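Local coordinates for protein prenylcyclase (Actinoplanes teichomyceticus, PDB 6IJ1) that probably acts on isoprenoid (prenyl) chains as a cyclase or prenyltransferase, although its exact reaction is not firmly assigned, at residues F20-R25 / G29-Y34; T45-G50 / T329-L334; V53-E58 / A336-A341; G188-Y193 / L204-L209; L251-V256 / R269-W274. All coordinates share one frame; numbering follows the deposited sequence.

Interaction 1: F20-R25 / G29-Y34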
# COMPACT_ATOMS: atom_id res chain seq x y z
N PHE A 20 18.92 1.09 -6.56
CA PHE A 20 18.10 0.15 -7.33
C PHE A 20 16.88 0.84 -7.91
O PHE A 20 16.58 0.72 -9.09
CB PHE A 20 17.68 -1.03 -6.43
CG PHE A 20 16.66 -1.95 -7.07
CD1 PHE A 20 17.07 -2.99 -7.87
CD2 PHE A 20 15.28 -1.75 -6.86
CE1 PHE A 20 16.09 -3.84 -8.49
CE2 PHE A 20 14.34 -2.61 -7.45
CZ PHE A 20 14.73 -3.62 -8.26
N LEU A 21 16.15 1.62 -7.09
CA LEU A 21 14.91 2.21 -7.59
C LEU A 21 15.19 3.29 -8.63
O LEU A 21 14.50 3.37 -9.64
CB LEU A 21 14.10 2.80 -6.44
CG LEU A 21 13.47 1.77 -5.47
CD1 LEU A 21 12.85 2.48 -4.28
CD2 LEU A 21 12.44 0.94 -6.25
N LEU A 22 16.20 4.13 -8.41
CA LEU A 22 16.53 5.13 -9.42
C LEU A 22 16.97 4.49 -10.73
O LEU A 22 16.62 4.98 -11.80
CB LEU A 22 17.62 6.06 -8.89
CG LEU A 22 17.19 6.95 -7.74
CD1 LEU A 22 18.46 7.71 -7.24
CD2 LEU A 22 16.07 7.91 -8.14
N ASP A 23 17.74 3.39 -10.67
CA ASP A 23 18.15 2.71 -11.90
C ASP A 23 16.99 2.07 -12.62
O ASP A 23 17.08 1.82 -13.84
CB ASP A 23 19.23 1.67 -11.61
CG ASP A 23 20.57 2.31 -11.26
OD1 ASP A 23 20.70 3.55 -11.43
OD2 ASP A 23 21.50 1.59 -10.83
N ARG A 24 15.88 1.79 -11.94
CA ARG A 24 14.73 1.17 -12.59
C ARG A 24 13.69 2.19 -13.07
O ARG A 24 12.61 1.81 -13.53
CB ARG A 24 14.08 0.13 -11.64
CG ARG A 24 14.93 -1.04 -11.11
CD ARG A 24 15.53 -1.76 -12.20
NE ARG A 24 16.37 -2.93 -11.86
CZ ARG A 24 17.59 -2.87 -11.32
NH1 ARG A 24 18.09 -1.69 -10.92
NH2 ARG A 24 18.31 -4.00 -11.14
N ARG A 25 13.98 3.49 -13.00
CA ARG A 25 13.10 4.47 -13.64
C ARG A 25 12.97 4.22 -15.13
O ARG A 25 13.94 3.86 -15.81
CB ARG A 25 13.67 5.88 -13.47
CG ARG A 25 13.41 6.53 -12.11
CD ARG A 25 14.20 7.86 -11.99
NE ARG A 25 15.63 7.60 -12.01
CZ ARG A 25 16.54 8.59 -11.97
NH1 ARG A 25 16.13 9.86 -11.94
NH2 ARG A 25 17.83 8.31 -11.99
N GLY A 29 11.04 9.04 -16.18
CA GLY A 29 11.07 9.19 -14.74
C GLY A 29 10.06 8.35 -13.98
O GLY A 29 10.13 8.31 -12.74
N ARG A 30 9.12 7.70 -14.67
CA ARG A 30 8.07 6.97 -13.97
C ARG A 30 8.62 5.59 -13.53
O ARG A 30 9.71 5.16 -13.89
CB ARG A 30 6.82 6.83 -14.82
CG ARG A 30 6.93 5.88 -15.94
CD ARG A 30 5.74 5.93 -16.93
NE ARG A 30 5.66 4.68 -17.70
CZ ARG A 30 6.35 4.44 -18.82
NH1 ARG A 30 7.17 5.39 -19.31
NH2 ARG A 30 6.23 3.27 -19.45
N TRP A 31 7.86 4.93 -12.65
CA TRP A 31 8.17 3.55 -12.30
C TRP A 31 6.96 2.70 -12.65
O TRP A 31 5.81 3.12 -12.50
CB TRP A 31 8.47 3.39 -10.82
CG TRP A 31 9.73 4.04 -10.39
CD1 TRP A 31 10.98 3.50 -10.47
CD2 TRP A 31 9.89 5.35 -9.81
NE1 TRP A 31 11.92 4.38 -9.97
CE2 TRP A 31 11.28 5.52 -9.56
CE3 TRP A 31 9.01 6.39 -9.45
CZ2 TRP A 31 11.82 6.73 -9.00
CZ3 TRP A 31 9.54 7.56 -8.88
CH2 TRP A 31 10.92 7.72 -8.66
N VAL A 32 7.23 1.45 -13.08
CA VAL A 32 6.14 0.50 -13.35
C VAL A 32 6.45 -0.83 -12.65
O VAL A 32 7.60 -1.19 -12.42
CB VAL A 32 5.89 0.24 -14.85
CG1 VAL A 32 5.67 1.62 -15.59
CG2 VAL A 32 7.06 -0.52 -15.49
N ASP A 33 5.39 -1.52 -12.25
CA ASP A 33 5.58 -2.83 -11.64
C ASP A 33 4.29 -3.61 -11.79
O ASP A 33 3.25 -3.09 -12.17
CB ASP A 33 5.99 -2.72 -10.17
CG ASP A 33 6.85 -3.89 -9.67
OD1 ASP A 33 6.91 -4.91 -10.37
OD2 ASP A 33 7.40 -3.74 -8.54
N TYR A 34 4.36 -4.90 -11.45
CA TYR A 34 3.29 -5.88 -11.63
C TYR A 34 3.10 -6.21 -13.11
O TYR A 34 3.70 -5.58 -13.99
CB TYR A 34 1.96 -5.47 -10.92
CG TYR A 34 2.07 -5.55 -9.42
CD1 TYR A 34 2.55 -4.46 -8.69
CD2 TYR A 34 1.74 -6.71 -8.76
CE1 TYR A 34 2.67 -4.54 -7.29
CE2 TYR A 34 1.89 -6.81 -7.34
CZ TYR A 34 2.33 -5.72 -6.65
OH TYR A 34 2.49 -5.79 -5.27
O HOH W 1 10.07 1.05 -14.09

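Interaction 2: T45-G50 / T329-L334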
# COMPACT_ATOMS: atom_id res chain seq x y z
N THR A 45 4.14 4.42 -9.61
CA THR A 45 4.92 5.65 -9.58
C THR A 45 4.65 6.44 -8.30
O THR A 45 5.60 6.92 -7.67
CB THR A 45 4.56 6.47 -10.82
OG1 THR A 45 5.04 5.78 -12.00
CG2 THR A 45 5.22 7.85 -10.79
N ALA A 46 3.37 6.62 -7.97
CA ALA A 46 3.02 7.35 -6.74
C ALA A 46 3.59 6.64 -5.51
O ALA A 46 4.11 7.29 -4.59
CB ALA A 46 1.52 7.49 -6.62
N TYR A 47 3.48 5.31 -5.46
CA TYR A 47 3.90 4.58 -4.27
C TYR A 47 5.42 4.67 -4.08
O TYR A 47 5.92 4.92 -2.97
CB TYR A 47 3.46 3.11 -4.46
CG TYR A 47 3.73 2.23 -3.24
CD1 TYR A 47 2.83 2.26 -2.19
CD2 TYR A 47 4.86 1.42 -3.16
CE1 TYR A 47 3.05 1.51 -1.06
CE2 TYR A 47 5.06 0.61 -2.04
CZ TYR A 47 4.14 0.66 -1.02
OH TYR A 47 4.30 -0.12 0.13
N VAL A 48 6.18 4.45 -5.14
CA VAL A 48 7.64 4.53 -5.04
C VAL A 48 8.09 5.95 -4.70
O VAL A 48 8.93 6.15 -3.83
CB VAL A 48 8.28 4.04 -6.36
CG1 VAL A 48 9.78 4.32 -6.40
CG2 VAL A 48 7.96 2.49 -6.56
N ALA A 49 7.49 6.93 -5.41
CA ALA A 49 7.85 8.34 -5.17
C ALA A 49 7.60 8.72 -3.73
O ALA A 49 8.41 9.45 -3.14
CB ALA A 49 7.05 9.27 -6.11
N GLY A 50 6.49 8.23 -3.14
CA GLY A 50 6.17 8.62 -1.76
C GLY A 50 7.22 8.15 -0.77
O GLY A 50 7.52 8.83 0.21
N THR A 329 8.08 -4.07 -3.36
CA THR A 329 8.71 -4.64 -2.15
C THR A 329 9.85 -3.77 -1.68
O THR A 329 9.98 -3.47 -0.50
CB THR A 329 9.25 -6.06 -2.44
OG1 THR A 329 8.19 -6.94 -2.80
CG2 THR A 329 9.98 -6.66 -1.20
N THR A 330 10.72 -3.35 -2.59
CA THR A 330 11.88 -2.58 -2.17
C THR A 330 11.46 -1.25 -1.57
O THR A 330 12.03 -0.85 -0.54
CB THR A 330 12.79 -2.39 -3.40
OG1 THR A 330 13.22 -3.67 -3.83
CG2 THR A 330 14.02 -1.53 -3.01
N ALA A 331 10.47 -0.58 -2.19
CA ALA A 331 10.02 0.68 -1.58
C ALA A 331 9.47 0.44 -0.19
O ALA A 331 9.74 1.23 0.75
CB ALA A 331 8.97 1.35 -2.47
N THR A 332 8.65 -0.61 -0.02
CA THR A 332 8.09 -0.94 1.28
C THR A 332 9.18 -1.17 2.32
O THR A 332 9.08 -0.69 3.48
CB THR A 332 7.19 -2.18 1.15
OG1 THR A 332 6.22 -1.96 0.09
CG2 THR A 332 6.46 -2.48 2.43
N VAL A 333 10.23 -1.92 1.95
CA VAL A 333 11.32 -2.19 2.86
C VAL A 333 12.06 -0.90 3.20
O VAL A 333 12.42 -0.69 4.36
CB VAL A 333 12.27 -3.24 2.22
CG1 VAL A 333 13.52 -3.35 3.13
CG2 VAL A 333 11.54 -4.63 2.11
N LEU A 334 12.35 -0.05 2.20
CA LEU A 334 13.06 1.19 2.53
C LEU A 334 12.26 2.03 3.51
O LEU A 334 12.85 2.65 4.41
CB LEU A 334 13.35 2.00 1.26
CG LEU A 334 14.34 1.31 0.32
CD1 LEU A 334 14.49 2.12 -0.98
CD2 LEU A 334 15.74 1.17 0.98

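Interaction 3: V53-E58 / A336-A341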
# COMPACT_ATOMS: atom_id res chain seq x y z
N VAL A 53 10.61 10.39 -1.40
CA VAL A 53 10.70 11.78 -0.92
C VAL A 53 10.91 11.85 0.59
O VAL A 53 11.22 12.94 1.11
CB VAL A 53 9.46 12.64 -1.31
CG1 VAL A 53 9.30 12.77 -2.83
CG2 VAL A 53 8.15 12.17 -0.65
N GLN A 54 10.81 10.74 1.32
CA GLN A 54 11.04 10.70 2.76
C GLN A 54 12.45 10.25 3.15
O GLN A 54 12.76 10.20 4.35
CB GLN A 54 10.05 9.76 3.42
CG GLN A 54 8.61 10.17 3.21
CD GLN A 54 7.68 9.12 3.79
OE1 GLN A 54 7.70 8.84 5.01
NE2 GLN A 54 6.93 8.44 2.91
N LEU A 55 13.30 9.90 2.19
CA LEU A 55 14.63 9.38 2.45
C LEU A 55 15.65 10.51 2.38
O LEU A 55 15.48 11.45 1.61
CB LEU A 55 15.00 8.30 1.43
CG LEU A 55 14.02 7.11 1.52
CD1 LEU A 55 14.42 6.05 0.50
CD2 LEU A 55 13.96 6.52 2.92
N PRO A 56 16.73 10.40 3.15
CA PRO A 56 17.72 11.49 3.20
C PRO A 56 18.76 11.38 2.09
O PRO A 56 19.97 11.17 2.33
CB PRO A 56 18.32 11.31 4.60
CG PRO A 56 18.34 9.79 4.79
CD PRO A 56 17.02 9.33 4.13
N HIS A 57 18.30 11.52 0.85
CA HIS A 57 19.17 11.39 -0.32
C HIS A 57 18.64 12.36 -1.36
O HIS A 57 17.48 12.29 -1.76
CB HIS A 57 19.20 9.92 -0.83
CG HIS A 57 19.87 8.96 0.12
ND1 HIS A 57 21.24 8.90 0.29
CD2 HIS A 57 19.35 8.06 1.00
CE1 HIS A 57 21.53 7.98 1.21
NE2 HIS A 57 20.40 7.46 1.65
N GLU A 58 19.47 13.31 -1.78
CA GLU A 58 18.94 14.37 -2.63
C GLU A 58 18.40 13.82 -3.95
O GLU A 58 17.38 14.32 -4.46
CB GLU A 58 20.01 15.45 -2.86
CG GLU A 58 21.27 14.98 -3.56
CD GLU A 58 22.32 16.09 -3.74
OE1 GLU A 58 22.02 17.28 -3.44
OE2 GLU A 58 23.46 15.76 -4.17
N ALA A 336 10.37 0.95 5.87
CA ALA A 336 10.59 0.36 7.18
C ALA A 336 11.98 0.67 7.71
O ALA A 336 12.14 0.89 8.91
CB ALA A 336 10.40 -1.16 7.08
N LEU A 337 12.99 0.61 6.84
CA LEU A 337 14.36 0.86 7.34
C LEU A 337 14.48 2.31 7.83
O LEU A 337 15.14 2.53 8.84
CB LEU A 337 15.37 0.51 6.25
CG LEU A 337 15.54 -0.99 6.02
CD1 LEU A 337 16.53 -1.25 4.90
CD2 LEU A 337 15.96 -1.69 7.29
N ARG A 338 13.83 3.24 7.15
CA ARG A 338 13.86 4.65 7.58
C ARG A 338 13.20 4.75 8.96
O ARG A 338 13.74 5.44 9.82
CB ARG A 338 13.17 5.53 6.54
CG ARG A 338 12.95 6.97 6.98
CD ARG A 338 14.13 7.83 6.60
NE ARG A 338 15.39 7.44 7.20
CZ ARG A 338 16.24 8.29 7.77
NH1 ARG A 338 15.94 9.58 7.79
NH2 ARG A 338 17.36 7.85 8.31
N THR A 339 12.08 4.06 9.15
CA THR A 339 11.36 4.06 10.44
C THR A 339 12.25 3.47 11.54
O THR A 339 12.24 4.00 12.65
CB THR A 339 10.07 3.26 10.32
OG1 THR A 339 9.26 3.95 9.37
CG2 THR A 339 9.32 3.12 11.62
N ALA A 340 12.98 2.41 11.24
CA ALA A 340 13.85 1.79 12.27
C ALA A 340 14.95 2.78 12.67
O ALA A 340 15.23 2.87 13.86
CB ALA A 340 14.43 0.50 11.75
N ALA A 341 15.53 3.48 11.70
CA ALA A 341 16.62 4.44 11.97
C ALA A 341 16.13 5.55 12.91
O ALA A 341 16.89 5.93 13.81
CB ALA A 341 17.14 5.00 10.68

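Interaction 4: G188-Y193 / L204-L209. With IMD (imidazole), chain B.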
# COMPACT_ATOMS: atom_id res chain seq x y z
N GLY A 188 -5.82 -7.48 17.37
CA GLY A 188 -5.05 -6.26 17.16
C GLY A 188 -4.75 -5.93 15.69
O GLY A 188 -4.33 -4.81 15.40
N GLU A 189 -4.88 -6.88 14.80
CA GLU A 189 -4.61 -6.59 13.40
C GLU A 189 -5.84 -6.15 12.65
O GLU A 189 -6.99 -6.34 13.06
CB GLU A 189 -4.04 -7.84 12.72
CG GLU A 189 -5.02 -8.86 12.23
CD GLU A 189 -5.48 -9.84 13.30
OE1 GLU A 189 -5.50 -9.53 14.53
OE2 GLU A 189 -5.82 -10.98 12.87
N TRP A 190 -5.58 -5.58 11.47
CA TRP A 190 -6.66 -5.32 10.54
C TRP A 190 -6.57 -6.27 9.37
O TRP A 190 -5.47 -6.53 8.89
CB TRP A 190 -6.59 -3.91 9.97
CG TRP A 190 -7.09 -2.80 10.91
CD1 TRP A 190 -8.35 -2.27 10.89
CD2 TRP A 190 -6.35 -2.08 11.92
NE1 TRP A 190 -8.45 -1.26 11.82
CE2 TRP A 190 -7.26 -1.13 12.48
CE3 TRP A 190 -5.07 -2.20 12.46
CZ2 TRP A 190 -6.91 -0.26 13.50
CZ3 TRP A 190 -4.68 -1.28 13.46
CH2 TRP A 190 -5.62 -0.33 13.97
N PRO A 191 -7.68 -6.72 8.84
CA PRO A 191 -7.67 -7.55 7.65
C PRO A 191 -7.49 -6.70 6.39
O PRO A 191 -7.68 -5.50 6.41
CB PRO A 191 -9.07 -8.17 7.70
CG PRO A 191 -9.90 -7.05 8.21
CD PRO A 191 -9.06 -6.46 9.33
N ALA A 192 -7.13 -7.36 5.29
CA ALA A 192 -6.92 -6.71 4.00
C ALA A 192 -7.84 -7.39 2.99
O ALA A 192 -8.13 -8.58 3.11
CB ALA A 192 -5.48 -6.85 3.50
N TYR A 193 -8.29 -6.63 2.00
CA TYR A 193 -9.03 -7.23 0.90
C TYR A 193 -8.09 -7.68 -0.20
O TYR A 193 -8.12 -8.86 -0.59
CB TYR A 193 -10.03 -6.21 0.35
CG TYR A 193 -11.00 -6.76 -0.70
CD1 TYR A 193 -12.11 -7.56 -0.33
CD2 TYR A 193 -10.81 -6.45 -2.06
CE1 TYR A 193 -13.01 -7.99 -1.33
CE2 TYR A 193 -11.74 -6.88 -3.05
CZ TYR A 193 -12.82 -7.66 -2.64
OH TYR A 193 -13.68 -8.06 -3.65
N LEU A 204 -0.42 0.16 7.48
CA LEU A 204 -0.95 1.41 6.95
C LEU A 204 -1.95 2.02 7.92
O LEU A 204 -1.94 3.24 8.09
CB LEU A 204 -1.61 1.15 5.59
CG LEU A 204 -0.67 0.58 4.51
CD1 LEU A 204 -1.44 0.65 3.16
CD2 LEU A 204 0.67 1.26 4.42
N ALA A 205 -2.77 1.18 8.56
CA ALA A 205 -3.76 1.69 9.51
C ALA A 205 -3.08 2.44 10.65
O ALA A 205 -3.44 3.58 10.98
CB ALA A 205 -4.59 0.56 10.06
N VAL A 206 -2.04 1.84 11.24
CA VAL A 206 -1.48 2.52 12.41
C VAL A 206 -0.71 3.76 12.02
O VAL A 206 -0.67 4.73 12.78
CB VAL A 206 -0.61 1.58 13.26
CG1 VAL A 206 -1.48 0.51 13.84
CG2 VAL A 206 0.62 1.01 12.53
N GLU A 207 -0.04 3.78 10.86
CA GLU A 207 0.62 5.00 10.43
C GLU A 207 -0.41 6.09 10.11
O GLU A 207 -0.22 7.26 10.46
CB GLU A 207 1.50 4.69 9.20
CG GLU A 207 2.72 3.82 9.63
CD GLU A 207 3.66 3.54 8.52
OE1 GLU A 207 3.35 3.88 7.35
OE2 GLU A 207 4.72 2.94 8.78
N SER A 208 -1.52 5.71 9.45
CA SER A 208 -2.57 6.69 9.19
C SER A 208 -3.18 7.23 10.47
O SER A 208 -3.47 8.44 10.54
CB SER A 208 -3.67 6.04 8.36
OG SER A 208 -3.18 5.89 6.99
N LEU A 209 -3.43 6.34 11.44
CA LEU A 209 -4.14 6.71 12.67
C LEU A 209 -3.23 7.48 13.60
O LEU A 209 -3.74 8.15 14.53
CB LEU A 209 -4.69 5.46 13.35
CG LEU A 209 -5.87 4.65 12.74
CD1 LEU A 209 -6.05 3.21 13.24
CD2 LEU A 209 -7.24 5.35 12.87
N1 IMD B . -0.49 5.24 5.71
C2 IMD B . 0.79 4.82 5.40
N3 IMD B . 0.91 4.83 4.04
C4 IMD B . -0.26 5.29 3.54
C5 IMD B . -1.17 5.55 4.55

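Interaction 5: L251-V256 / R269-W274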
# COMPACT_ATOMS: atom_id res chain seq x y z
N LEU A 251 6.55 -4.50 6.95
CA LEU A 251 5.28 -3.98 7.43
C LEU A 251 5.09 -4.28 8.90
O LEU A 251 4.58 -3.41 9.63
CB LEU A 251 4.13 -4.56 6.58
CG LEU A 251 4.19 -4.07 5.16
CD1 LEU A 251 3.42 -5.04 4.24
CD2 LEU A 251 3.65 -2.62 5.03
N ALA A 252 5.49 -5.46 9.38
CA ALA A 252 5.36 -5.72 10.82
C ALA A 252 6.25 -4.76 11.60
O ALA A 252 5.81 -4.25 12.65
CB ALA A 252 5.75 -7.18 11.13
N LEU A 253 7.50 -4.53 11.15
CA LEU A 253 8.37 -3.55 11.81
C LEU A 253 7.64 -2.21 11.96
O LEU A 253 7.63 -1.60 13.04
CB LEU A 253 9.66 -3.42 10.97
CG LEU A 253 10.80 -2.58 11.51
CD1 LEU A 253 12.06 -2.89 10.69
CD2 LEU A 253 10.51 -1.05 11.43
N ARG A 254 7.03 -1.75 10.86
CA ARG A 254 6.38 -0.44 10.86
C ARG A 254 5.19 -0.40 11.80
O ARG A 254 5.01 0.64 12.48
CB ARG A 254 5.94 -0.14 9.44
CG ARG A 254 7.10 0.29 8.58
CD ARG A 254 6.82 0.24 7.07
NE ARG A 254 5.74 1.19 6.76
CZ ARG A 254 5.24 1.32 5.54
NH1 ARG A 254 5.73 0.56 4.54
NH2 ARG A 254 4.25 2.18 5.35
N ALA A 255 4.47 -1.51 11.97
CA ALA A 255 3.35 -1.55 12.91
C ALA A 255 3.86 -1.52 14.35
O ALA A 255 3.28 -0.84 15.23
CB ALA A 255 2.47 -2.77 12.63
N VAL A 256 4.97 -2.22 14.62
CA VAL A 256 5.51 -2.18 15.99
C VAL A 256 5.89 -0.76 16.35
O VAL A 256 5.72 -0.34 17.51
CB VAL A 256 6.73 -3.11 16.07
CG1 VAL A 256 7.37 -2.96 17.49
CG2 VAL A 256 6.31 -4.52 15.93
N ARG A 269 14.70 -3.79 15.99
CA ARG A 269 16.14 -3.96 15.64
C ARG A 269 16.34 -5.32 14.95
O ARG A 269 17.11 -5.38 13.99
CB ARG A 269 17.02 -3.76 16.87
CG ARG A 269 17.17 -2.30 17.27
CD ARG A 269 18.11 -2.02 18.43
NE ARG A 269 17.57 -2.39 19.73
CZ ARG A 269 17.85 -3.53 20.32
NH1 ARG A 269 18.72 -4.34 19.74
NH2 ARG A 269 17.29 -3.85 21.47
N ALA A 270 15.66 -6.36 15.43
CA ALA A 270 15.81 -7.70 14.83
C ALA A 270 15.28 -7.71 13.39
O ALA A 270 15.95 -8.27 12.52
CB ALA A 270 15.13 -8.73 15.69
N ALA A 271 14.11 -7.11 13.17
CA ALA A 271 13.52 -7.08 11.82
C ALA A 271 14.40 -6.26 10.88
O ALA A 271 14.58 -6.65 9.75
CB ALA A 271 12.11 -6.56 11.88
N ALA A 272 14.93 -5.14 11.37
CA ALA A 272 15.81 -4.30 10.52
C ALA A 272 17.06 -5.10 10.15
O ALA A 272 17.52 -4.97 9.02
CB ALA A 272 16.15 -3.01 11.22
N GLY A 273 17.60 -5.86 11.10
CA GLY A 273 18.79 -6.69 10.83
C GLY A 273 18.49 -7.76 9.81
O GLY A 273 19.31 -7.99 8.93
N TRP A 274 17.35 -8.43 9.96
CA TRP A 274 16.96 -9.44 8.96
C TRP A 274 16.86 -8.81 7.57
O TRP A 274 17.41 -9.32 6.58
CB TRP A 274 15.66 -10.16 9.35
CG TRP A 274 15.34 -11.35 8.45
CD1 TRP A 274 15.67 -12.65 8.69
CD2 TRP A 274 14.69 -11.32 7.16
NE1 TRP A 274 15.23 -13.45 7.63
CE2 TRP A 274 14.65 -12.63 6.69
CE3 TRP A 274 14.16 -10.28 6.37
CZ2 TRP A 274 14.08 -12.95 5.45
CZ3 TRP A 274 13.55 -10.62 5.14
CH2 TRP A 274 13.55 -11.93 4.69

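Interaction 1: F20-R25 / G29-Y34
Trp31 packs its indole against the end of helix 10-23, where Leu21 and Arg25 receive it. The tight part is at the pyrrole nitrogen. Trp31 NE1 donates to Leu21 O at 2.8 Å, with an N-H...O angle of 161°. The carbonyl oxygen lies nearly in the indole plane, but the nitrogen comes from above the carbonyl plane. Arg24 N reaches the same oxygen from the opposite face of that plane, so two donors hold Leu21 O where the helix runs out. Arg25 lies alongside the indole and points the same way. Its CG is 3.4 Å from Trp31 NE1, and its CD comes within 4.0 Å of Trp31 CZ2. The Arg25 chain bends at chi3, which brings NE back to Leu22 O at 2.8 Å. That bond is straight, 169°, and uses a lone pair in the carbonyl plane. The guanidinium plane lies 22° from that of the indole. The looser side is different. Leu22 CD2 approaches Trp31 CZ2 no closer than 4.5 Å. Beside Arg24, the backbones are joined through a water, which donates to Arg24 O at 2.7 Å and accepts from Val32 N at 3.0 Å. Beyond the two segments, the indole touches Ala63 and Ala67 of helix 58-71, and Val48 and Leu52 of helix 42-52. The spacing of Arg25, Gly29 and Trp31 matches the QW motif of class II terpene cyclases, with arginine at the usual glutamine position. In that motif, as here, a tryptophan from the following loop ties down the end of a helix.

Interaction 2: T45-G50 / T329-L334
Tyr47 reaches across from helix 42-52 to Ala331 and Thr332 of helix 327-341. The two short segments run at 29° to each other, with their axes 9.3 Å apart. From CB, the Tyr47 chain sets off with CG anti to the backbone N (chi1 -176°), which carries the ring over toward the second helix. CD2 comes first, 4.2 Å from Ala331 CB. CE2 follows at 4.0 Å from the same methyl, and also passes 3.5 Å from Thr332 OG1. CZ is likewise 3.5 Å from Thr332 OG1. At the tip, Tyr47 OH meets Thr332 OG1 at 2.7 Å in a hydrogen bond. The threonine oxygen lies in the ring plane, at its edge, and the two side chains cross obliquely. Thr332 OG1 is anti to its own carbonyl carbon and turned back along the helix, where it also bonds His328 O. Beside the ring, Val48 also packs on Ala331. Its CG2 sits 4.4 Å from Ala331 CB, and its CA is about as near. The small alanine lets the helices come together at this point. His328 stacks on the Tyr47 ring, and Trp96 meets it edge-to-face, so the ring is fixed by aromatic neighbours as well. A phenylalanine in place of Tyr47 would probably keep the packing on Ala331 but leave Thr332 OG1 without its hydroxyl mate across the helices. All four touching residues are buried. The hydroxyl pair therefore gives an otherwise apolar helix contact a directional bond, and Thr332 OG1 has a second partner in His328 O.

Interaction 3: V53-E58 / A336-A341
Arg338 turns one face of its guanidinium to the CG-CD edge of Pro56, with Pro56 CD 3.7 Å above the guanidinium plane and displaced toward its rim. Pro56 is the centre of an inverse gamma turn in the loop between helix 42-52 and helix 58-71. That loop passes across the C-terminal helix 327-341, which carries Arg338. The turn brings the proline ring up to meet the arginine. The two side chains reach toward each other, one from the loop and one from the helix. Both CG and CD of the proline are 3.8 Å from Arg338 NH1. The arginine gets there by a folded path. CG stands anti to the backbone N (chi1 171°), and the chain then bends at chi2 (90°) and again at chi3 (-61°). This curls the chain so that its aliphatic part, and not only its charged end, faces the loop. No hydrogen bond joins the two segments, so the contact relies on van der Waals packing. Leu55 is the buried member. It runs alongside the arginine, pointing the other way, and also touches Val18 of helix 10-23. Pro56 is exposed, so the guanidinium end of the contact lies toward the protein surface. Gln54 directs its amide to other partners. Its NE2 bonds Gly50 O, and its OE1 bonds Gln335 NE2, a second tie between this loop and helix 327-341. His57, next along the chain, takes the N-cap position of helix 58-71. At the inner end, Leu55 CD2 rests 3.8 Å from Arg338 CB, while Gln54 O lies 3.5 Å from Arg338 CD.

Interaction 4: G188-Y193 / L204-L209
Trp190, which packs on Ala205, has its NE1 bonded to Leu180 O. Across the contact itself the touching is apolar and centres on the indole. Ala205 CB sits over one face of it, 3.7 Å from the centroid of the six-membered ring and 13° off its normal. This is a CH-pi contact. Leu209 reaches back toward the indole from the same helix, its CD1 3.6 Å from Trp190 CZ2. Val206 approaches obliquely, its CG1 3.7 Å from Trp190 CZ3. The indole takes this pose with CG anti to the carbonyl carbon (chi1 -78°). A leucine here has no N-H, and would probably leave Leu180 O without this partner and the methyl of Ala205 without a flat surface to rest on. On the side of the helix turned away from the indole, Ser208 OG bonds Ala162 O and weakly accepts from N1 of a bound imidazole at 3.0 Å. The imidazole probably comes from the crystallisation liquor. It also rests on Leu204 CD2, 3.6 Å from its N3. Gln184, Gly188 and Trp190 have the spacing of a QW motif, and Gln184 NE2 bonds Gly188 O. The indole ends up wedged in the core, with helix 198-209 over one face, Ala218 and Ala222 of helix 216-229 and Val158 of helix 158-164 also touching it, and helix 173-182 supplying the carbonyl that holds its nitrogen.

Interaction 5: L251-V256 / R269-W274
Segments 251-256 and 269-274 are both helical, run in roughly opposite directions, and come nearest at Leu253 and Ala271, whose CA atoms are 6.2 Å apart. Leu253 is the one large side chain in the contact. Its CG lies anti to the backbone N (chi1 -173°), and this sends the CD1 branch onto the neighbouring helix between two alanines. CD1 is 3.9 Å from Ala271 CB and 4.1 Å from Ala272 CB. It also reaches the backbone, lying 3.7 Å from Ala272 N. Nearer the root of the leucine, CB is 4.1 Å from Ala271 CB. The alanines present only methyl groups, so the leucine can bear directly on the helix backbone. All three residues are buried, and no hydrogen bond crosses between the segments. Ala272 also touches helix 327-341. Arg254, next to Leu253, turns to other partners on helices 198-209 and 327-341. Two consecutive antiparallel helices joined by a loop form a helical hairpin, consistent here with the alpha/alpha-barrel domains of class II terpene cyclases.

Overall arrangement
Interactions 2, 4 and 5 are buried, whereas interactions 1 and 3 are only partly so and use arginines at their outer ends. Helix 327-341 serves both interaction 2 and interaction 3, and helix 42-52 of interaction 2 runs into the loop of interaction 3. Interaction 1 joins interaction 2 through Trp31 O and Thr45 OG1, a probable hydrogen bond of 2.8 Å. Interactions 4 and 5 meet through the Glu207-Arg254 salt bridge, and interaction 5 packs Ala272 on Ala340 of interaction 3. Tryptophan anchors interactions 1 and 4, but its N-H bonds across the contact in the first, whereas in the second only its ring does the touching. Interaction 5 is purely apolar; interaction 2 adds a hydroxyl pair.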